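Local coordinates for thiosulfate sulfurtransferase (Pseudomonas aeruginosa, PDB 1YT8), which probably transfers sulfur from thiosulfate to cyanide, as rhodanese-family enzymes do, using a chain built of repeated rhodanese-like domains, at residues A7-T10 and F11-R15; D151-R154 and F155-Q159; G428-E431 and R432-L435; L508-E511 and F512-E516; D246-K249 and A250-R254. One frame throughout, in Å; residues are numbered along the deposited sequence.

Contact 1. Residues A7-T10 and F11-R15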
# COMPACT_ATOMS: atom_id res chain seq x y z
N ALA A 7 -23.57 15.83 -0.80
CA ALA A 7 -23.97 16.07 -2.19
C ALA A 7 -23.77 14.80 -3.01
O ALA A 7 -23.47 13.72 -2.48
CB ALA A 7 -23.13 17.18 -2.80
N VAL A 8 -23.97 14.98 -4.31
CA VAL A 8 -23.82 13.94 -5.32
C VAL A 8 -22.91 14.44 -6.44
O VAL A 8 -23.08 15.55 -6.96
CB VAL A 8 -25.19 13.54 -5.94
CG1 VAL A 8 -24.98 12.48 -6.99
CG2 VAL A 8 -26.13 13.05 -4.85
N ARG A 9 -21.95 13.60 -6.80
CA ARG A 9 -21.02 13.90 -7.88
C ARG A 9 -21.06 12.73 -8.86
O ARG A 9 -21.16 11.57 -8.47
CB ARG A 9 -19.60 14.10 -7.33
CG ARG A 9 -19.31 15.54 -6.95
CD ARG A 9 -17.83 15.75 -6.63
NE ARG A 9 -17.50 15.45 -5.24
CZ ARG A 9 -17.59 16.32 -4.24
NH1 ARG A 9 -18.01 17.56 -4.48
NH2 ARG A 9 -17.25 15.97 -3.01
N THR A 10 -20.97 13.06 -10.15
CA THR A 10 -21.03 12.06 -11.20
C THR A 10 -19.68 11.71 -11.79
O THR A 10 -18.66 12.31 -11.47
CB THR A 10 -21.91 12.55 -12.37
OG1 THR A 10 -21.20 13.57 -13.09
CG2 THR A 10 -23.23 13.12 -11.85
N PHE A 11 -19.71 10.71 -12.67
CA PHE A 11 -18.53 10.26 -13.39
C PHE A 11 -17.93 11.49 -14.08
O PHE A 11 -16.72 11.71 -14.05
CB PHE A 11 -18.94 9.22 -14.45
CG PHE A 11 -17.95 9.06 -15.57
CD1 PHE A 11 -16.76 8.35 -15.37
CD2 PHE A 11 -18.19 9.63 -16.81
CE1 PHE A 11 -15.83 8.22 -16.40
CE2 PHE A 11 -17.26 9.51 -17.85
CZ PHE A 11 -16.08 8.80 -17.65
N HIS A 12 -18.80 12.29 -14.70
CA HIS A 12 -18.36 13.49 -15.41
C HIS A 12 -17.69 14.52 -14.51
O HIS A 12 -16.74 15.18 -14.93
CB HIS A 12 -19.54 14.10 -16.16
CG HIS A 12 -20.08 13.20 -17.23
ND1 HIS A 12 -19.38 12.93 -18.38
CD2 HIS A 12 -21.21 12.45 -17.29
CE1 HIS A 12 -20.05 12.05 -19.10
NE2 HIS A 12 -21.16 11.74 -18.46
N ASP A 13 -18.18 14.66 -13.28
CA ASP A 13 -17.59 15.61 -12.33
C ASP A 13 -16.17 15.16 -12.01
O ASP A 13 -15.23 15.96 -11.99
CB ASP A 13 -18.38 15.67 -11.02
CG ASP A 13 -19.74 16.34 -11.17
OD1 ASP A 13 -19.79 17.44 -11.76
OD2 ASP A 13 -20.74 15.77 -10.68
N ILE A 14 -16.02 13.86 -11.74
CA ILE A 14 -14.71 13.30 -11.40
C ILE A 14 -13.76 13.39 -12.59
O ILE A 14 -12.60 13.79 -12.44
CB ILE A 14 -14.84 11.81 -10.98
CG1 ILE A 14 -15.75 11.68 -9.75
CG2 ILE A 14 -13.45 11.24 -10.71
CD1 ILE A 14 -15.29 12.46 -8.52
N ARG A 15 -14.24 13.03 -13.78
CA ARG A 15 -13.40 13.08 -14.98
C ARG A 15 -12.92 14.49 -15.25
O ARG A 15 -11.77 14.70 -15.62
CB ARG A 15 -14.17 12.56 -16.20
CG ARG A 15 -13.31 12.44 -17.45
CD ARG A 15 -14.12 11.97 -18.65
NE ARG A 15 -13.30 11.84 -19.85
CZ ARG A 15 -12.45 10.84 -20.08
NH1 ARG A 15 -12.31 9.86 -19.19
NH2 ARG A 15 -11.75 10.81 -21.21
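T10 and D13 close a capping box at the start of helix 11-20, directly after the short strand 7-9. Two reciprocal hydrogen bonds define it. The backbone N of T10 donates to D13 OD2 at 2.8 Å, nearly straight at 174°, and reaches the anti side of the carboxylate, slightly out of its plane. In return D13 N donates to T10 OG1 at 3.2 Å, which is possible because OG1 is tucked between the backbone N and the carbonyl carbon (chi1 73°). The first turn is closed in the backbone by I14 N, 3.1 Å from T10 O.

Carbon-to-oxygen packing contacts surround the box. R9 lays CB and CG beside the same carboxylate, CB lying 3.9 Å from D13 OD2, while its guanidinium bonds to T67, I66 and D90. H12 CB packs against T10 OG1 at 3.5 Å, and I14 CG1 lies 3.4 Å from T10 O. The CB of F11 points away from the preceding residues, and its ring meets W101 edge-to-face.

Chemically, the box supplies an acceptor to a first-turn N-H that has no earlier helical carbonyl, and the carboxylate near the helix N-terminus would probably be stabilised by the helix dipole.

Contact 2. Residues D151-R154 and F155-Q159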
# COMPACT_ATOMS: atom_id res chain seq x y z
N ASP A 151 16.43 -8.45 -6.10
CA ASP A 151 14.99 -8.51 -5.86
C ASP A 151 14.51 -7.15 -5.34
O ASP A 151 14.88 -6.74 -4.23
CB ASP A 151 14.71 -9.61 -4.84
CG ASP A 151 13.26 -10.03 -4.83
OD1 ASP A 151 12.39 -9.15 -4.74
OD2 ASP A 151 13.01 -11.26 -4.89
N ALA A 152 13.67 -6.48 -6.12
CA ALA A 152 13.17 -5.14 -5.79
C ALA A 152 11.97 -5.03 -4.85
O ALA A 152 11.49 -3.92 -4.61
CB ALA A 152 12.88 -4.37 -7.09
N ARG A 153 11.50 -6.15 -4.33
CA ARG A 153 10.34 -6.14 -3.43
C ARG A 153 10.74 -5.86 -1.99
O ARG A 153 11.91 -5.59 -1.69
CB ARG A 153 9.64 -7.50 -3.49
CG ARG A 153 9.18 -7.92 -4.89
CD ARG A 153 8.67 -9.35 -4.86
NE ARG A 153 9.76 -10.31 -4.64
CZ ARG A 153 9.58 -11.54 -4.18
NH1 ARG A 153 8.36 -11.98 -3.90
NH2 ARG A 153 10.62 -12.35 -4.01
N ARG A 154 9.77 -5.90 -1.08
CA ARG A 154 10.05 -5.69 0.33
C ARG A 154 10.85 -6.91 0.79
O ARG A 154 10.73 -7.98 0.22
CB ARG A 154 8.77 -5.63 1.16
CG ARG A 154 7.87 -4.44 0.89
CD ARG A 154 6.80 -4.34 1.98
NE ARG A 154 6.10 -5.61 2.16
CZ ARG A 154 5.01 -5.98 1.48
NH1 ARG A 154 4.48 -5.17 0.57
NH2 ARG A 154 4.46 -7.17 1.70
N PHE A 155 11.65 -6.75 1.84
CA PHE A 155 12.45 -7.86 2.34
C PHE A 155 11.60 -9.07 2.74
O PHE A 155 12.00 -10.21 2.53
CB PHE A 155 13.30 -7.41 3.54
CG PHE A 155 14.28 -8.45 4.00
CD1 PHE A 155 15.34 -8.83 3.18
CD2 PHE A 155 14.14 -9.07 5.23
CE1 PHE A 155 16.24 -9.82 3.58
CE2 PHE A 155 15.02 -10.06 5.65
CZ PHE A 155 16.08 -10.43 4.82
N ASP A 156 10.42 -8.83 3.32
CA ASP A 156 9.57 -9.95 3.72
C ASP A 156 9.06 -10.75 2.52
O ASP A 156 8.83 -11.96 2.62
CB ASP A 156 8.39 -9.48 4.58
CG ASP A 156 7.47 -8.51 3.85
OD1 ASP A 156 7.84 -7.33 3.73
OD2 ASP A 156 6.39 -8.94 3.40
N GLU A 157 8.87 -10.09 1.38
CA GLU A 157 8.42 -10.78 0.18
C GLU A 157 9.56 -11.66 -0.31
O GLU A 157 9.36 -12.82 -0.67
CB GLU A 157 8.03 -9.79 -0.90
CG GLU A 157 6.73 -9.05 -0.63
CD GLU A 157 6.44 -8.00 -1.69
OE1 GLU A 157 7.01 -6.89 -1.58
OE2 GLU A 157 5.67 -8.29 -2.62
N TYR A 158 10.75 -11.08 -0.34
CA TYR A 158 11.95 -11.78 -0.78
C TYR A 158 12.18 -13.02 0.09
O TYR A 158 12.59 -14.07 -0.40
CB TYR A 158 13.15 -10.83 -0.69
CG TYR A 158 14.51 -11.49 -0.69
CD1 TYR A 158 15.13 -11.88 -1.88
CD2 TYR A 158 15.17 -11.75 0.51
CE1 TYR A 158 16.38 -12.51 -1.87
CE2 TYR A 158 16.42 -12.38 0.53
CZ TYR A 158 17.01 -12.76 -0.66
OH TYR A 158 18.23 -13.40 -0.62
N GLN A 159 11.91 -12.89 1.39
CA GLN A 159 12.09 -14.03 2.28
C GLN A 159 11.03 -15.11 2.06
O GLN A 159 11.27 -16.29 2.37
CB GLN A 159 12.07 -13.58 3.74
CG GLN A 159 13.32 -12.83 4.16
CD GLN A 159 13.66 -13.08 5.62
OE1 GLN A 159 12.91 -12.69 6.52
NE2 GLN A 159 14.78 -13.74 5.85
O HOH W 1 5.73 -10.95 -3.46
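R154 meets two acidic side chains of the following helix in different ways. It grips D156 side-on: NE donates to OD1 at 2.9 Å and NH2 donates to OD2 at 3.1 Å, both oxygens using their syn lone pairs, with guanidinium and carboxylate nearly coplanar. A chi1 of 61° folds the D156 carboxylate back over its own backbone. E157 instead stacks its carboxylate over one face of that guanidinium; R154 NH1 to E157 OE1 is a long 3.7 Å, a contact of charges to which no N-H points. The same OE1 accepts from R154 N at 3.0 Å, and Y158 N closes the turn on R154 O.

Next outward, R153 lays its guanidinium against the E157 and Y158 backbone and touches E157 OE1 through CB, at 3.3 Å. A water joins R153 NH1 to E157 OE2. D151 fixes the plane of R153, with OD1 taking NE and OD2 taking NH2 at 2.8 Å; OD1 also accepts from R153 N, forming an Asx turn. R198, a residue of the sulfite pocket, bridges to E157 OE1, M161 O takes R153 NH2, and N192 reaches D151 OD2.

The R153 side chain touches C193 and A194 and comes within about 4 Å of the bound sulfite. This is a strand-to-helix connection of the alpha/beta rhodanese fold, beside the C193-R198 loop, which is consistent with a rhodanese active-site loop.

Contact 3. Residues G428-E431 and R432-L435; sequences GTAE and RYVL
A430 places its methyl over one face of the Y433 ring. CB lies 4.2 Å from the ring centroid and 18° off the normal, a CH-pi contact, but it is displaced toward the hydroxyl end of the ring, and its nearest ring atom is CZ, 4.0 Å from CB. The ring is carried back along the chain by the first torsion of Y433, whose CG is anti to the carbonyl carbon (chi1 -68°), and this brings the phenol beside the loop that precedes its own strand.

The hydroxyl end meets the loop through two waters. One is 2.6 Å from Y433 OH, lies near the ring plane, and donates to G428 O. The other is 2.8 Å from Y433 OH and accepts from A430 N at 3.0 Å. Loop carbonyl and loop amide are thus both linked to a single phenol oxygen, while the methyl rests on the ring.

R432 takes the other direction. Its CG lies close to the carbonyl of E431, and the chain then runs extended from CG to NE, which bonds to T393 OG1, and the guanidinium makes a cation-pi contact with W387. G428 leaves helix 420-427 with positive phi, a backbone conformation in which a CB would press on the preceding carbonyl oxygen.

Y433 also touches S454, while its backbone pairs with F459. The contact thus forms the turn from helix 420-427 into strand 432-436, a central strand of a five-stranded parallel sheet, as expected for the alpha/beta rhodanese fold.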
# COMPACT_ATOMS: atom_id res chain seq x y z
N GLY A 428 -26.83 -14.78 16.92
CA GLY A 428 -27.95 -14.91 17.84
C GLY A 428 -28.01 -13.78 18.84
O GLY A 428 -27.80 -12.62 18.50
N THR A 429 -28.33 -14.12 20.09
CA THR A 429 -28.41 -13.11 21.13
C THR A 429 -27.38 -13.41 22.20
O THR A 429 -26.92 -14.55 22.33
CB THR A 429 -29.81 -13.07 21.77
OG1 THR A 429 -30.08 -14.32 22.41
CG2 THR A 429 -30.88 -12.82 20.71
N ALA A 430 -27.01 -12.39 22.95
CA ALA A 430 -26.04 -12.54 24.02
C ALA A 430 -26.47 -11.66 25.18
O ALA A 430 -27.27 -10.74 25.01
CB ALA A 430 -24.66 -12.13 23.54
N GLU A 431 -25.94 -11.94 26.37
CA GLU A 431 -26.27 -11.14 27.54
C GLU A 431 -25.34 -9.94 27.57
O GLU A 431 -25.66 -8.90 28.15
CB GLU A 431 -26.12 -11.98 28.81
CG GLU A 431 -27.01 -13.22 28.81
CD GLU A 431 -27.17 -13.86 30.17
OE1 GLU A 431 -26.16 -14.26 30.78
OE2 GLU A 431 -28.33 -13.97 30.64
N ARG A 432 -24.19 -10.08 26.91
CA ARG A 432 -23.20 -9.01 26.86
C ARG A 432 -22.17 -9.29 25.77
O ARG A 432 -21.85 -10.44 25.48
CB ARG A 432 -22.51 -8.89 28.22
CG ARG A 432 -21.94 -10.21 28.72
CD ARG A 432 -21.68 -10.18 30.22
NE ARG A 432 -21.18 -11.46 30.70
CZ ARG A 432 -20.97 -11.76 31.98
NH1 ARG A 432 -21.24 -10.86 32.92
NH2 ARG A 432 -20.51 -12.96 32.32
N TYR A 433 -21.65 -8.22 25.18
CA TYR A 433 -20.64 -8.33 24.13
C TYR A 433 -19.32 -7.73 24.57
O TYR A 433 -19.29 -6.73 25.29
CB TYR A 433 -21.10 -7.59 22.87
CG TYR A 433 -22.28 -8.18 22.16
CD1 TYR A 433 -22.11 -9.11 21.13
CD2 TYR A 433 -23.58 -7.80 22.49
CE1 TYR A 433 -23.21 -9.64 20.45
CE2 TYR A 433 -24.68 -8.32 21.82
CZ TYR A 433 -24.49 -9.24 20.80
OH TYR A 433 -25.58 -9.75 20.15
N VAL A 434 -18.23 -8.35 24.14
CA VAL A 434 -16.90 -7.86 24.44
C VAL A 434 -16.20 -7.79 23.08
O VAL A 434 -16.11 -8.79 22.37
CB VAL A 434 -16.12 -8.82 25.36
CG1 VAL A 434 -14.70 -8.29 25.57
CG2 VAL A 434 -16.84 -8.93 26.71
N LEU A 435 -15.73 -6.60 22.72
CA LEU A 435 -15.08 -6.41 21.43
C LEU A 435 -13.56 -6.38 21.55
O LEU A 435 -13.01 -5.85 22.51
CB LEU A 435 -15.56 -5.11 20.79
CG LEU A 435 -17.06 -4.79 20.92
CD1 LEU A 435 -17.36 -3.54 20.11
CD2 LEU A 435 -17.91 -5.96 20.43
O HOH W 2 -25.33 -11.59 18.28
O HOH W 3 -28.00 -9.93 21.49

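Contact 4. Residues L508-E511 and F512-E516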
# COMPACT_ATOMS: atom_id res chain seq x y z
N LEU A 508 -0.54 -12.16 -15.16
CA LEU A 508 0.31 -11.66 -16.23
C LEU A 508 -0.53 -11.20 -17.42
O LEU A 508 -0.26 -10.15 -18.01
CB LEU A 508 1.29 -12.74 -16.68
CG LEU A 508 2.28 -13.28 -15.63
CD1 LEU A 508 3.14 -14.36 -16.26
CD2 LEU A 508 3.15 -12.14 -15.09
N ASP A 509 -1.54 -11.99 -17.76
CA ASP A 509 -2.42 -11.65 -18.88
C ASP A 509 -3.13 -10.33 -18.59
O ASP A 509 -3.33 -9.52 -19.49
CB ASP A 509 -3.46 -12.74 -19.12
CG ASP A 509 -2.85 -14.05 -19.56
OD1 ASP A 509 -1.78 -14.04 -20.20
OD2 ASP A 509 -3.44 -15.11 -19.27
N TRP A 510 -3.51 -10.13 -17.33
CA TRP A 510 -4.18 -8.89 -16.95
C TRP A 510 -3.25 -7.70 -17.17
O TRP A 510 -3.65 -6.69 -17.74
CB TRP A 510 -4.62 -8.96 -15.48
CG TRP A 510 -5.02 -7.63 -14.92
CD1 TRP A 510 -6.14 -6.90 -15.23
CD2 TRP A 510 -4.27 -6.83 -13.99
NE1 TRP A 510 -6.13 -5.71 -14.55
CE2 TRP A 510 -5.00 -5.64 -13.79
CE3 TRP A 510 -3.06 -7.01 -13.32
CZ2 TRP A 510 -4.55 -4.63 -12.93
CZ3 TRP A 510 -2.61 -6.01 -12.47
CH2 TRP A 510 -3.36 -4.83 -12.28
N GLU A 511 -2.00 -7.82 -16.73
CA GLU A 511 -1.05 -6.72 -16.91
C GLU A 511 -0.79 -6.45 -18.39
O GLU A 511 -0.57 -5.30 -18.78
CB GLU A 511 0.26 -7.01 -16.16
CG GLU A 511 0.07 -7.09 -14.65
CD GLU A 511 1.38 -7.15 -13.87
OE1 GLU A 511 2.27 -7.95 -14.22
OE2 GLU A 511 1.51 -6.39 -12.88
N PHE A 512 -0.85 -7.50 -19.20
CA PHE A 512 -0.64 -7.38 -20.65
C PHE A 512 -1.66 -6.45 -21.30
O PHE A 512 -1.40 -5.87 -22.36
CB PHE A 512 -0.73 -8.76 -21.30
CG PHE A 512 -0.43 -8.77 -22.78
CD1 PHE A 512 0.88 -8.72 -23.24
CD2 PHE A 512 -1.46 -8.84 -23.71
CE1 PHE A 512 1.17 -8.73 -24.61
CE2 PHE A 512 -1.19 -8.85 -25.08
CZ PHE A 512 0.12 -8.80 -25.53
N GLY A 513 -2.83 -6.30 -20.68
CA GLY A 513 -3.85 -5.45 -21.26
C GLY A 513 -4.00 -4.07 -20.65
O GLY A 513 -4.89 -3.31 -21.05
N LEU A 514 -3.14 -3.73 -19.69
CA LEU A 514 -3.23 -2.43 -19.01
C LEU A 514 -2.99 -1.18 -19.85
O LEU A 514 -3.70 -0.19 -19.69
CB LEU A 514 -2.31 -2.41 -17.80
CG LEU A 514 -2.79 -3.24 -16.61
CD1 LEU A 514 -1.75 -3.19 -15.50
CD2 LEU A 514 -4.12 -2.69 -16.11
N VAL A 515 -2.00 -1.20 -20.73
CA VAL A 515 -1.74 -0.01 -21.54
C VAL A 515 -2.95 0.32 -22.40
O VAL A 515 -3.30 1.50 -22.57
CB VAL A 515 -0.48 -0.21 -22.41
CG1 VAL A 515 -0.35 0.93 -23.41
CG2 VAL A 515 0.74 -0.24 -21.50
N GLU A 516 -3.60 -0.70 -22.94
CA GLU A 516 -4.78 -0.48 -23.76
C GLU A 516 -5.87 0.16 -22.90
O GLU A 516 -6.55 1.08 -23.34
CB GLU A 516 -5.29 -1.81 -24.33
CG GLU A 516 -6.47 -1.66 -25.27
CD GLU A 516 -6.93 -2.98 -25.86
OE1 GLU A 516 -6.09 -3.69 -26.44
OE2 GLU A 516 -8.13 -3.30 -25.74
O HOH W 4 -0.10 -3.40 -20.83
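F512 N donates to L508 O at 3.0 Å, one more bond of the helical i to i+4 pattern, and F512 CB packs 3.3 Å from D509 O. At G513 the pattern shortens: its N donates to W510 O, three residues back, at 3.1 Å, and only weakly to D509 O.

L514 comes next and opens helix 514-521. Its N bonds to E511 O at 3.1 Å, approaching from well above the carbonyl plane. Its side chain goes back over the W510 indole. CD1 sits 4.1 Å from the centroid of the six-membered ring in a CH-pi contact, and CD2 touches CZ2 of W510 at 3.7 Å. The indole reaches this position with its CG anti to the backbone N (chi1 166°), and it also packs on V114 and K117 of helix 114-127.

V515 N donates to a water at 2.9 Å, and that water donates in turn to E511 O and weakly to F512 O. At the joint the amides of F512, G513, L514 and V515 therefore all find acceptors, three in backbone carbonyls and the last in a water, while leucine and indole supply the apolar side.

Contact 5. Residues D246-K249 and A250-R254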
# COMPACT_ATOMS: atom_id res chain seq x y z
N ASP A 246 32.14 7.49 -1.73
CA ASP A 246 32.49 7.62 -3.14
C ASP A 246 31.32 7.12 -3.98
O ASP A 246 30.85 7.80 -4.88
CB ASP A 246 33.75 6.81 -3.44
CG ASP A 246 34.36 7.15 -4.80
OD1 ASP A 246 33.71 6.87 -5.84
OD2 ASP A 246 35.49 7.69 -4.83
N THR A 247 30.86 5.91 -3.65
CA THR A 247 29.74 5.30 -4.35
C THR A 247 28.52 6.22 -4.32
O THR A 247 27.90 6.48 -5.35
CB THR A 247 29.36 3.95 -3.69
OG1 THR A 247 30.49 3.07 -3.73
CG2 THR A 247 28.19 3.31 -4.42
N ARG A 248 28.19 6.71 -3.13
CA ARG A 248 27.04 7.58 -2.94
C ARG A 248 27.07 8.85 -3.80
O ARG A 248 26.13 9.13 -4.54
CB ARG A 248 26.93 7.98 -1.46
CG ARG A 248 25.65 8.73 -1.11
CD ARG A 248 25.86 9.58 0.14
NE ARG A 248 26.82 10.65 -0.10
CZ ARG A 248 26.58 11.72 -0.86
NH1 ARG A 248 25.39 11.88 -1.44
NH2 ARG A 248 27.53 12.63 -1.04
N LYS A 249 28.15 9.61 -3.68
CA LYS A 249 28.30 10.86 -4.43
C LYS A 249 28.08 10.71 -5.93
O LYS A 249 27.40 11.53 -6.55
CB LYS A 249 29.68 11.45 -4.16
CG LYS A 249 29.93 12.80 -4.80
CD LYS A 249 31.34 13.27 -4.49
CE LYS A 249 31.68 14.56 -5.22
NZ LYS A 249 33.10 14.96 -4.96
N ALA A 250 28.65 9.67 -6.52
CA ALA A 250 28.52 9.43 -7.95
C ALA A 250 27.07 9.12 -8.32
O ALA A 250 26.52 9.70 -9.26
CB ALA A 250 29.42 8.27 -8.37
N ALA A 251 26.45 8.21 -7.57
CA ALA A 251 25.07 7.82 -7.80
C ALA A 251 24.12 9.00 -7.61
O ALA A 251 23.15 9.16 -8.35
CB ALA A 251 24.69 6.69 -6.87
N ALA A 252 24.40 9.82 -6.60
CA ALA A 252 23.57 10.99 -6.30
C ALA A 252 23.54 11.97 -7.47
O ALA A 252 22.49 12.53 -7.79
CB ALA A 252 24.09 11.69 -5.05
N GLN A 253 24.69 12.16 -8.11
CA GLN A 253 24.77 13.06 -9.25
C GLN A 253 23.90 12.54 -10.39
O GLN A 253 23.18 13.31 -11.03
CB GLN A 253 26.23 13.19 -9.71
CG GLN A 253 26.43 14.17 -10.85
CD GLN A 253 27.88 14.60 -11.00
OE1 GLN A 253 28.46 15.18 -10.08
NE2 GLN A 253 28.46 14.32 -12.15
N ARG A 254 23.95 11.23 -10.63
CA ARG A 254 23.16 10.61 -11.69
C ARG A 254 21.67 10.71 -11.38
O ARG A 254 20.86 11.02 -12.26
CB ARG A 254 23.54 9.14 -11.84
CG ARG A 254 24.99 8.87 -12.23
CD ARG A 254 25.23 9.12 -13.70
NE ARG A 254 26.50 8.53 -14.13
CZ ARG A 254 26.89 8.42 -15.40
NH1 ARG A 254 26.11 8.87 -16.38
NH2 ARG A 254 28.05 7.85 -15.69
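R248 lies one turn before A252 on helix 245-262, and its side chain bends round to meet the alanine methyl. From CB, which points away from the following turn, CG leaves anti to the backbone N (chi1 -172°) and lies beside the carbonyl carbon. The chain continues outward through CD, then bends at chi3 (66°), which swings the head group forward over the next turn. NE is bonded to the OE1 of Q245, just before this segment. At the tip, NH1 lies 3.8 Å from A252 CB, the methyl standing oblique to the guanidinium, and NH1 donates to D331 O. Two polar partners thus hold the head group while the methyl fills in beside it.

Under this side chain the backbone is regular helix: A252 N donates to R248 O at 2.8 Å and A251 N to T247 O at 3.2 Å. The A252 methyl also rests 3.3 Å from R248 O. K249, by contrast, runs extended from the exposed side.

The helix has a mostly exposed flank, and T247, R248, A251 and A252 face the neighbouring parts of the fold: A251 and A252 touch V333, in the loop just before helix 334-344, R248 reaches D331 in that same loop, and T247 bonds to E180 of helix 174-181.

Along the chain the order is contact 1, contact 2, contact 5, contact 3, contact 4. Contacts 1, 2 and 3 belong to three separate five-stranded parallel sheets of the same 1-5-4-2-3 strand order, their centres 39 to 42 Å apart, as expected for repeated domains. Contact 5, on helix 245-262, falls between the second and third sheets in sequence; its centre is about 61 Å from that of contact 3. Contact 4, near the C-terminus, has its nearest atoms about 11 Å from both contact 1 and contact 2, and E511 touches R196. Helices 501-512 and 514-521 thus come back to the sulfite pocket of the domain holding contact 2, where distant parts of the chain meet.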